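Local coordinates for alpha-glucosidase ([Eubacterium] rectale, PDB 6PNR), which hydrolyses alpha-glycosides as a family 31 glycoside hydrolase and, being a sulfoquinovosidase, probably releases sulfoquinovose from sulfolipid-derived substrates, at residues M1-N6 with D67-C72; P321-D326 with E369-I374; V461-H466 with F507-E512. One frame throughout, in Å; residues are numbered along the deposited sequence.

Interaction 1: M1-N6 with D67-C72; sequences MQIKVN and DTVRLC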
loop_
_atom_site.group_PDB
_atom_site.type_symbol
_atom_site.label_atom_id
_atom_site.label_comp_id
_atom_site.label_asym_id
_atom_site.label_seq_id
_atom_site.Cartn_x
_atom_site.Cartn_y
_atom_site.Cartn_z
ATOM N N MET A 1 -33.750 -0.639 -25.397
ATOM C CA MET A 1 -33.107 -1.748 -24.705
ATOM C C MET A 1 -34.012 -2.972 -24.645
ATOM O O MET A 1 -35.124 -2.905 -24.114
ATOM C CB MET A 1 -32.702 -1.330 -23.291
ATOM C CG MET A 1 -31.493 -0.417 -23.238
ATOM S SD MET A 1 -31.017 -0.060 -21.535
ATOM C CE MET A 1 -32.325 1.048 -21.073
ATOM N N GLN A 2 -33.525 -4.093 -25.173
ATOM C CA GLN A 2 -34.312 -5.311 -25.299
ATOM C C GLN A 2 -33.824 -6.375 -24.323
ATOM O O GLN A 2 -32.618 -6.524 -24.096
ATOM C CB GLN A 2 -34.267 -5.855 -26.734
ATOM C CG GLN A 2 -32.889 -6.300 -27.200
ATOM C CD GLN A 2 -32.884 -6.847 -28.620
ATOM O OE1 GLN A 2 -33.870 -6.728 -29.350
ATOM N NE2 GLN A 2 -31.764 -7.452 -29.017
ATOM N N ILE A 3 -34.776 -7.106 -23.749
ATOM C CA ILE A 3 -34.513 -8.205 -22.829
ATOM C C ILE A 3 -34.664 -9.518 -23.582
ATOM O O ILE A 3 -35.582 -9.679 -24.397
ATOM C CB ILE A 3 -35.478 -8.156 -21.629
ATOM C CG1 ILE A 3 -35.235 -6.906 -20.784
ATOM C CG2 ILE A 3 -35.389 -9.432 -20.790
ATOM C CD1 ILE A 3 -36.099 -6.846 -19.539
ATOM N N LYS A 4 -33.753 -10.452 -23.327
ATOM C CA LYS A 4 -33.940 -11.857 -23.657
ATOM C C LYS A 4 -33.853 -12.644 -22.361
ATOM O O LYS A 4 -32.911 -12.461 -21.585
ATOM C CB LYS A 4 -32.896 -12.358 -24.659
ATOM C CG LYS A 4 -32.998 -11.733 -26.036
ATOM C CD LYS A 4 -31.891 -12.236 -26.938
ATOM C CE LYS A 4 -31.933 -11.567 -28.299
ATOM N NZ LYS A 4 -30.772 -11.972 -29.145
ATOM N N VAL A 5 -34.839 -13.496 -22.111
ATOM C CA VAL A 5 -34.861 -14.247 -20.861
ATOM C C VAL A 5 -35.600 -15.559 -21.075
ATOM O O VAL A 5 -36.672 -15.591 -21.686
ATOM C CB VAL A 5 -35.494 -13.424 -19.721
ATOM C CG1 VAL A 5 -36.859 -12.895 -20.133
ATOM C CG2 VAL A 5 -35.578 -14.249 -18.444
ATOM N N ASN A 6 -35.002 -16.648 -20.588
ATOM C CA ASN A 6 -35.689 -17.924 -20.459
ATOM C C ASN A 6 -35.529 -18.401 -19.018
ATOM O O ASN A 6 -35.344 -17.577 -18.117
ATOM C CB ASN A 6 -35.154 -18.943 -21.476
ATOM C CG ASN A 6 -33.665 -19.204 -21.327
ATOM O OD1 ASN A 6 -33.174 -19.476 -20.233
ATOM N ND2 ASN A 6 -32.937 -19.125 -22.436
ATOM N N ASP A 67 -45.140 -5.853 -17.976
ATOM C CA ASP A 67 -44.153 -4.791 -17.846
ATOM C C ASP A 67 -42.878 -5.209 -17.128
ATOM O O ASP A 67 -41.846 -4.556 -17.313
ATOM C CB ASP A 67 -44.761 -3.589 -17.103
ATOM C CG ASP A 67 -45.918 -2.956 -17.861
ATOM O OD1 ASP A 67 -47.040 -3.512 -17.816
ATOM O OD2 ASP A 67 -45.700 -1.905 -18.504
ATOM N N THR A 68 -42.915 -6.269 -16.326
ATOM C CA THR A 68 -41.822 -6.600 -15.430
ATOM C C THR A 68 -41.329 -8.020 -15.674
ATOM O O THR A 68 -42.075 -8.887 -16.139
ATOM C CB THR A 68 -42.245 -6.450 -13.958
ATOM O OG1 THR A 68 -42.931 -7.631 -13.538
ATOM C CG2 THR A 68 -43.180 -5.259 -13.783
ATOM N N VAL A 69 -40.053 -8.239 -15.368
ATOM C CA VAL A 69 -39.440 -9.562 -15.338
ATOM C C VAL A 69 -38.890 -9.759 -13.938
ATOM O O VAL A 69 -38.103 -8.933 -13.457
ATOM C CB VAL A 69 -38.329 -9.705 -16.390
ATOM C CG1 VAL A 69 -37.544 -11.001 -16.170
ATOM C CG2 VAL A 69 -38.914 -9.655 -17.800
ATOM N N ARG A 70 -39.308 -10.832 -13.276
ATOM C CA ARG A 70 -38.872 -11.124 -11.919
ATOM C C ARG A 70 -37.898 -12.300 -11.945
ATOM O O ARG A 70 -38.257 -13.399 -12.382
ATOM C CB ARG A 70 -40.062 -11.417 -11.002
ATOM C CG ARG A 70 -39.646 -11.695 -9.553
ATOM C CD ARG A 70 -40.800 -12.159 -8.659
ATOM N NE ARG A 70 -41.782 -11.105 -8.411
ATOM C CZ ARG A 70 -43.001 -11.074 -8.944
ATOM N NH1 ARG A 70 -43.399 -12.048 -9.754
ATOM N NH2 ARG A 70 -43.827 -10.075 -8.664
ATOM N N LEU A 71 -36.666 -12.063 -11.484
ATOM C CA LEU A 71 -35.645 -13.095 -11.355
ATOM C C LEU A 71 -35.477 -13.427 -9.876
ATOM O O LEU A 71 -35.072 -12.566 -9.085
ATOM C CB LEU A 71 -34.314 -12.637 -11.953
ATOM C CG LEU A 71 -34.305 -12.009 -13.350
ATOM C CD1 LEU A 71 -32.890 -11.623 -13.733
ATOM C CD2 LEU A 71 -34.890 -12.943 -14.393
ATOM N N CYS A 72 -35.797 -14.665 -9.505
ATOM C CA CYS A 72 -35.574 -15.166 -8.154
ATOM C C CYS A 72 -34.251 -15.919 -8.107
ATOM O O CYS A 72 -33.981 -16.763 -8.972
ATOM C CB CYS A 72 -36.720 -16.078 -7.711
ATOM S SG CYS A 72 -38.353 -15.294 -7.820
#
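In the beta-rich N-terminal part of the chain, Ile3 and Val5 from strand 2-5 meet Val69 and Leu71 from strand 68-73, so that two separate sheets face each other through their side chains. Val69 sits between the two residues of the first strand and uses a different methyl for each. With CG1 anti to the backbone N (chi1 170°), its branches diverge: CG2 lies 4.3 Å from Ile3 CD1, while CG1 lies 4.4 Å from Val5 CG2. Ile3 reaches across at the end of an extended chain, tip to tip with the valine. Strand 2-5 edges a three-stranded antiparallel sheet, and strand 68-73 belongs to a larger antiparallel one; the axes of the two short strand segments pass 10.2 Å apart at 41°, a separation and tilt that fit face-to-face packing of sheets rather than pairing of neighbouring strands. Val5 has a second partner, Leu71, whose CA-CB bond does not aim at the opposing strand. The leucine nevertheless brings CD2 to 4.3 Å from Val5 CG2, and this same valine methyl thus touches both residues of strand 68-73. Beyond the four side chains the apolar layer goes on: Val5 also rests on Val62 of strand 61-64, and Leu71 on Ile81. Ile3 touches Cys83, one half of the disulfide with Cys88.

Interaction 2: P321-D326 with E369-I374; sequences PYLVND and EWFKDI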
loop_
_atom_site.group_PDB
_atom_site.type_symbol
_atom_site.label_atom_id
_atom_site.label_comp_id
_atom_site.label_asym_id
_atom_site.label_seq_id
_atom_site.Cartn_x
_atom_site.Cartn_y
_atom_site.Cartn_z
ATOM N N PRO A 321 -20.305 22.551 7.470
ATOM C CA PRO A 321 -21.376 22.008 8.320
ATOM C C PRO A 321 -20.916 21.580 9.708
ATOM O O PRO A 321 -21.593 20.778 10.363
ATOM C CB PRO A 321 -21.880 20.816 7.508
ATOM C CG PRO A 321 -20.664 20.309 6.839
ATOM C CD PRO A 321 -19.775 21.517 6.563
ATOM N N TYR A 322 -19.788 22.114 10.176
ATOM C CA TYR A 322 -19.245 21.801 11.493
ATOM C C TYR A 322 -19.086 23.086 12.298
ATOM O O TYR A 322 -19.097 24.187 11.744
ATOM C CB TYR A 322 -17.893 21.078 11.372
ATOM C CG TYR A 322 -17.869 20.031 10.265
ATOM C CD1 TYR A 322 -18.756 18.964 10.271
ATOM C CD2 TYR A 322 -16.951 20.111 9.217
ATOM C CE1 TYR A 322 -18.740 18.000 9.266
ATOM C CE2 TYR A 322 -16.920 19.149 8.218
ATOM C CZ TYR A 322 -17.827 18.109 8.241
ATOM O OH TYR A 322 -17.813 17.166 7.246
ATOM N N LEU A 323 -18.917 22.948 13.616
ATOM C CA LEU A 323 -18.786 24.109 14.500
ATOM C C LEU A 323 -17.717 23.829 15.543
ATOM O O LEU A 323 -17.813 22.836 16.266
ATOM C CB LEU A 323 -20.122 24.425 15.182
ATOM C CG LEU A 323 -21.209 24.879 14.228
ATOM C CD1 LEU A 323 -22.585 24.814 14.915
ATOM C CD2 LEU A 323 -20.871 26.298 13.745
ATOM N N VAL A 324 -16.699 24.692 15.616
ATOM C CA VAL A 324 -15.621 24.494 16.582
ATOM C C VAL A 324 -16.151 24.719 18.001
ATOM O O VAL A 324 -17.001 25.586 18.244
ATOM C CB VAL A 324 -14.429 25.422 16.254
ATOM C CG1 VAL A 324 -14.826 26.897 16.366
ATOM C CG2 VAL A 324 -13.224 25.112 17.147
ATOM N N ASN A 325 -15.630 23.950 18.950
ATOM C CA ASN A 325 -16.242 23.849 20.273
ATOM C C ASN A 325 -15.987 25.055 21.186
ATOM O O ASN A 325 -16.375 25.006 22.353
ATOM C CB ASN A 325 -15.789 22.562 20.969
ATOM C CG ASN A 325 -14.326 22.569 21.339
ATOM O OD1 ASN A 325 -13.564 23.431 20.908
ATOM N ND2 ASN A 325 -13.919 21.585 22.140
ATOM N N ASP A 326 -15.367 26.136 20.718
ATOM C CA ASP A 326 -15.324 27.348 21.526
ATOM C C ASP A 326 -16.152 28.473 20.920
ATOM O O ASP A 326 -16.038 29.622 21.361
ATOM C CB ASP A 326 -13.873 27.796 21.784
ATOM C CG ASP A 326 -13.139 28.263 20.519
ATOM O OD1 ASP A 326 -13.715 28.199 19.413
ATOM O OD2 ASP A 326 -11.967 28.702 20.640
ATOM N N GLU A 369 -33.089 22.502 9.764
ATOM C CA GLU A 369 -33.714 23.820 9.669
ATOM C C GLU A 369 -32.931 24.869 10.451
ATOM O O GLU A 369 -32.783 26.011 10.001
ATOM C CB GLU A 369 -35.159 23.748 10.170
ATOM C CG GLU A 369 -36.064 22.959 9.258
ATOM C CD GLU A 369 -36.201 23.622 7.904
ATOM O OE1 GLU A 369 -36.358 24.861 7.876
ATOM O OE2 GLU A 369 -36.132 22.913 6.876
ATOM N N TRP A 370 -32.420 24.498 11.623
ATOM C CA TRP A 370 -31.601 25.422 12.400
ATOM C C TRP A 370 -30.394 25.892 11.595
ATOM O O TRP A 370 -30.084 27.088 11.564
ATOM C CB TRP A 370 -31.162 24.744 13.698
ATOM C CG TRP A 370 -30.212 25.524 14.569
ATOM C CD1 TRP A 370 -30.512 26.601 15.353
ATOM C CD2 TRP A 370 -28.818 25.243 14.792
ATOM N NE1 TRP A 370 -29.388 27.021 16.034
ATOM C CE2 TRP A 370 -28.338 26.202 15.708
ATOM C CE3 TRP A 370 -27.931 24.277 14.300
ATOM C CZ2 TRP A 370 -27.007 26.225 16.142
ATOM C CZ3 TRP A 370 -26.604 24.300 14.737
ATOM C CH2 TRP A 370 -26.160 25.268 15.649
ATOM N N PHE A 371 -29.703 24.969 10.923
ATOM C CA PHE A 371 -28.503 25.382 10.202
ATOM C C PHE A 371 -28.867 26.196 8.972
ATOM O O PHE A 371 -28.185 27.176 8.639
ATOM C CB PHE A 371 -27.638 24.172 9.832
ATOM C CG PHE A 371 -26.166 24.510 9.720
ATOM C CD1 PHE A 371 -25.632 24.948 8.527
ATOM C CD2 PHE A 371 -25.340 24.454 10.828
ATOM C CE1 PHE A 371 -24.285 25.289 8.427
ATOM C CE2 PHE A 371 -23.992 24.793 10.739
ATOM C CZ PHE A 371 -23.469 25.213 9.539
ATOM N N LYS A 372 -29.960 25.825 8.305
ATOM C CA LYS A 372 -30.497 26.656 7.243
ATOM C C LYS A 372 -30.755 28.074 7.742
ATOM O O LYS A 372 -30.418 29.051 7.062
ATOM C CB LYS A 372 -31.779 26.013 6.694
ATOM C CG LYS A 372 -32.291 26.635 5.414
ATOM C CD LYS A 372 -33.723 26.201 5.098
ATOM C CE LYS A 372 -33.908 24.696 5.149
ATOM N NZ LYS A 372 -35.307 24.343 4.718
ATOM N N ASP A 373 -31.325 28.210 8.944
ATOM C CA ASP A 373 -31.601 29.545 9.475
ATOM C C ASP A 373 -30.316 30.300 9.810
ATOM O O ASP A 373 -30.286 31.534 9.716
ATOM C CB ASP A 373 -32.496 29.453 10.715
ATOM C CG ASP A 373 -33.955 29.136 10.373
ATOM O OD1 ASP A 373 -34.359 29.277 9.200
ATOM O OD2 ASP A 373 -34.701 28.747 11.293
ATOM N N ILE A 374 -29.263 29.582 10.209
ATOM C CA ILE A 374 -27.948 30.198 10.428
ATOM C C ILE A 374 -27.435 30.847 9.142
ATOM O O ILE A 374 -26.886 31.957 9.164
ATOM C CB ILE A 374 -26.956 29.148 10.970
ATOM C CG1 ILE A 374 -27.284 28.799 12.424
ATOM C CG2 ILE A 374 -25.501 29.624 10.838
ATOM C CD1 ILE A 374 -26.425 27.700 12.989
#
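Leu323 drives its side chain between Trp370 and Phe371 of helix 365-380, in the family 31 barrel domain. Leu323 CB points toward the helix but stays well short of it, 5.9 Å from Phe371 CE2. The chain continues with CG anti to the carbonyl carbon (chi1 -66°), which brings Leu323 CG to 4.5 Å from that same Phe371 CE2. The next bond is nearly fully extended (chi2 165°) and carries CD1 forward as the leading atom. Leu323 CD1 arrives at the edge of the indole, near its plane, 3.7 Å from Trp370 CH2. Leu323 CD1 also lies at the edge of the Phe371 ring, 4.4 Å from Phe371 CE2. Two aromatic rims therefore share one methyl group. Leu323 and Trp370 approach from opposite directions; the indole is reached at its six-membered end, while its NE1 bonds to Glu332 and one face carries Ile374 CD1. Phe371 extends past the leucine to Pro321, where Phe371 CZ lies 4.0 Å from Pro321 CA. Its ring also meets Trp291 and Trp419, each with planes at about 75°. Elsewhere on the helix, Lys372 NZ bridges to Glu369 OE2 at 2.7 Å and also to Glu425 and Glu429. The helix belongs to the long connection between the adjacent parallel strands 314-319 and 386-389, while strand 322-324 follows the first of them closely, so the contact packs an excursion of the barrel back against its own helix. The side chain of Pro321 is about 10 Å from the bound inhibitor. Every atom that touches across is carbon and all four residues are buried, so cohesion probably rests on close fit and exclusion of water.

Interaction 3: V461-H466 with F507-E512; sequences VDFTIH and FLRWAE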
loop_
_atom_site.group_PDB
_atom_site.type_symbol
_atom_site.label_atom_id
_atom_site.label_comp_id
_atom_site.label_asym_id
_atom_site.label_seq_id
_atom_site.Cartn_x
_atom_site.Cartn_y
_atom_site.Cartn_z
ATOM N N VAL A 461 0.020 23.463 -4.781
ATOM C CA VAL A 461 0.446 24.635 -5.533
ATOM C C VAL A 461 1.577 24.255 -6.491
ATOM O O VAL A 461 2.677 24.809 -6.418
ATOM C CB VAL A 461 0.858 25.774 -4.579
ATOM C CG1 VAL A 461 -0.370 26.339 -3.882
ATOM C CG2 VAL A 461 1.889 25.284 -3.515
ATOM N N ASP A 462 1.307 23.357 -7.445
ATOM C CA ASP A 462 2.358 22.945 -8.366
ATOM C C ASP A 462 1.758 22.484 -9.692
ATOM O O ASP A 462 0.541 22.550 -9.916
ATOM C CB ASP A 462 3.249 21.854 -7.738
ATOM C CG ASP A 462 2.478 20.613 -7.329
ATOM O OD1 ASP A 462 1.563 20.198 -8.084
ATOM O OD2 ASP A 462 2.816 20.021 -6.263
ATOM N N PHE A 463 2.649 22.045 -10.586
ATOM C CA PHE A 463 2.322 21.570 -11.928
ATOM C C PHE A 463 2.299 20.050 -12.000
ATOM O O PHE A 463 2.512 19.485 -13.081
ATOM C CB PHE A 463 3.345 22.073 -12.959
ATOM C CG PHE A 463 3.253 23.546 -13.315
ATOM C CD1 PHE A 463 2.246 24.022 -14.131
ATOM C CD2 PHE A 463 4.237 24.432 -12.899
ATOM C CE1 PHE A 463 2.184 25.366 -14.471
ATOM C CE2 PHE A 463 4.191 25.772 -13.250
ATOM C CZ PHE A 463 3.173 26.240 -14.033
ATOM N N THR A 464 2.114 19.367 -10.875
ATOM C CA THR A 464 2.165 17.919 -10.932
ATOM C C THR A 464 0.897 17.379 -11.582
ATOM O O THR A 464 -0.138 18.059 -11.663
ATOM C CB THR A 464 2.336 17.300 -9.542
ATOM O OG1 THR A 464 1.195 17.613 -8.725
ATOM C CG2 THR A 464 3.617 17.795 -8.880
ATOM N N ILE A 465 0.991 16.137 -12.063
ATOM C CA ILE A 465 -0.125 15.536 -12.791
ATOM C C ILE A 465 -1.260 15.187 -11.833
ATOM O O ILE A 465 -2.433 15.479 -12.094
ATOM C CB ILE A 465 0.342 14.290 -13.566
ATOM C CG1 ILE A 465 1.164 14.682 -14.797
ATOM C CG2 ILE A 465 -0.857 13.446 -13.975
ATOM C CD1 ILE A 465 0.429 15.599 -15.750
ATOM N N HIS A 466 -0.931 14.543 -10.720
ATOM C CA HIS A 466 -1.950 13.988 -9.849
ATOM C C HIS A 466 -2.440 14.953 -8.780
ATOM O O HIS A 466 -3.465 14.669 -8.152
ATOM C CB HIS A 466 -1.434 12.700 -9.195
ATOM C CG HIS A 466 -1.230 11.585 -10.171
ATOM N ND1 HIS A 466 -2.279 10.945 -10.795
ATOM C CD2 HIS A 466 -0.100 11.006 -10.645
ATOM C CE1 HIS A 466 -1.805 10.014 -11.605
ATOM N NE2 HIS A 466 -0.486 10.036 -11.539
ATOM N N PHE A 507 0.774 30.601 -10.857
ATOM C CA PHE A 507 -0.434 31.404 -10.748
ATOM C C PHE A 507 -0.902 31.856 -12.121
ATOM O O PHE A 507 -2.102 31.793 -12.426
ATOM C CB PHE A 507 -0.212 32.617 -9.834
ATOM C CG PHE A 507 -1.405 33.537 -9.774
ATOM C CD1 PHE A 507 -1.601 34.513 -10.751
ATOM C CD2 PHE A 507 -2.353 33.400 -8.775
ATOM C CE1 PHE A 507 -2.722 35.339 -10.728
ATOM C CE2 PHE A 507 -3.475 34.224 -8.742
ATOM C CZ PHE A 507 -3.656 35.196 -9.722
ATOM N N LEU A 508 0.031 32.314 -12.964
ATOM C CA LEU A 508 -0.355 32.857 -14.262
ATOM C C LEU A 508 -0.855 31.767 -15.209
ATOM O O LEU A 508 -1.837 31.979 -15.929
ATOM C CB LEU A 508 0.817 33.620 -14.879
ATOM C CG LEU A 508 1.117 34.944 -14.167
ATOM C CD1 LEU A 508 2.431 35.516 -14.664
ATOM C CD2 LEU A 508 -0.029 35.928 -14.371
ATOM N N ARG A 509 -0.190 30.606 -15.236
ATOM C CA ARG A 509 -0.692 29.487 -16.037
ATOM C C ARG A 509 -2.074 29.048 -15.567
ATOM O O ARG A 509 -2.915 28.661 -16.386
ATOM C CB ARG A 509 0.268 28.292 -15.983
ATOM C CG ARG A 509 1.523 28.434 -16.841
ATOM C CD ARG A 509 1.174 28.590 -18.334
ATOM N NE ARG A 509 2.400 28.553 -19.128
ATOM C CZ ARG A 509 2.510 28.938 -20.395
ATOM N NH1 ARG A 509 1.459 29.407 -21.056
ATOM N NH2 ARG A 509 3.692 28.851 -21.002
ATOM N N TRP A 510 -2.316 29.061 -14.250
ATOM C CA TRP A 510 -3.643 28.696 -13.752
ATOM C C TRP A 510 -4.689 29.731 -14.150
ATOM O O TRP A 510 -5.814 29.376 -14.521
ATOM C CB TRP A 510 -3.609 28.534 -12.228
ATOM C CG TRP A 510 -4.482 27.405 -11.663
ATOM C CD1 TRP A 510 -5.833 27.249 -11.801
ATOM C CD2 TRP A 510 -4.036 26.327 -10.822
ATOM N NE1 TRP A 510 -6.252 26.119 -11.116
ATOM C CE2 TRP A 510 -5.167 25.545 -10.502
ATOM C CE3 TRP A 510 -2.779 25.935 -10.331
ATOM C CZ2 TRP A 510 -5.082 24.392 -9.719
ATOM C CZ3 TRP A 510 -2.694 24.790 -9.548
ATOM C CH2 TRP A 510 -3.844 24.033 -9.249
ATOM N N ALA A 511 -4.345 31.018 -14.075
ATOM C CA ALA A 511 -5.318 32.051 -14.413
ATOM C C ALA A 511 -5.696 32.013 -15.899
ATOM O O ALA A 511 -6.851 32.282 -16.258
ATOM C CB ALA A 511 -4.772 33.418 -14.016
ATOM N N GLU A 512 -4.745 31.677 -16.776
ATOM C CA GLU A 512 -5.033 31.674 -18.211
ATOM C C GLU A 512 -5.872 30.468 -18.626
ATOM O O GLU A 512 -6.470 30.486 -19.712
ATOM C CB GLU A 512 -3.729 31.734 -19.027
ATOM C CG GLU A 512 -2.998 30.411 -19.214
ATOM C CD GLU A 512 -1.613 30.577 -19.849
ATOM O OE1 GLU A 512 -0.916 31.565 -19.530
ATOM O OE2 GLU A 512 -1.219 29.718 -20.667
#
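An Asx turn shapes the loop 461-466, close in sequence to the inhibitor-pocket residue Asp458, and from it Phe463 reaches Arg509 on helix 504-514. Within the turn, Asp462 OD1 accepts two bonds from the same face of its carboxylate: Thr464 N at 3.0 Å, from well above the plane, and Thr464 OG1 at 2.7 Å, on the syn side. The other oxygen, OD2, is held by Asn500. Phe463, the residue between the two partners of the turn, turns the edge of its ring to the start of the arginine chain, with CE1 3.8 Å from Arg509 CB, which lies in the ring plane, and CZ 3.9 Å from Arg509 CG. The arginine then bends at chi2 (-61°), and the guanidinium leads away from the loop, its plane 72° from the phenyl ring, so the two groups do not stack. Arg509 NH1 gives Glu512 OE2 a 2.7 Å bond almost within the guanidinium plane, and NH2 bonds to Ala639 O. Replacing Arg509 with an alanine removes CG and the guanidinium, which would probably leave buried Glu512 without its charge mate and open a gap at the Phe463 edge. On the loop's other contact, Trp510 CZ3 comes obliquely to 4.0 Å from the backbone Asp462 O, while the indole NE1 is bonded to Ser489. Glu512 OE1 in turn accepts from Gly642 N, so the ion pair faces the region of the C-terminal domain, while what the loop meets on 507-512 is carbon: Arg509 CB and CG and the indole of Trp510. Arg509 thus divides its chemistry: the methylenes pack against a ring, and the charged end, buried, is probably balanced by the carboxylate one helical turn on.

Overall arrangement
From the N terminus, the chain forms interaction 1 first, closing a loop of 60 intervening residues that are mostly strand and joining two sheets at the N-terminal end of the molecule. It next enters the family 31 barrel domain, where interaction 2 closes a 42-residue loop, tying strand 322-324 to helix 365-380. Interaction 3 follows across 40 residues, tying the loop before helix 469-481 to helix 504-514. The three loops are in series, so none nests in or crosses another. Interactions 2 and 3 have centres 34 Å apart; that of interaction 1 lies 49 Å from interaction 2 and 51 Å from interaction 3, on the opposite side of the chain's centre from the latter.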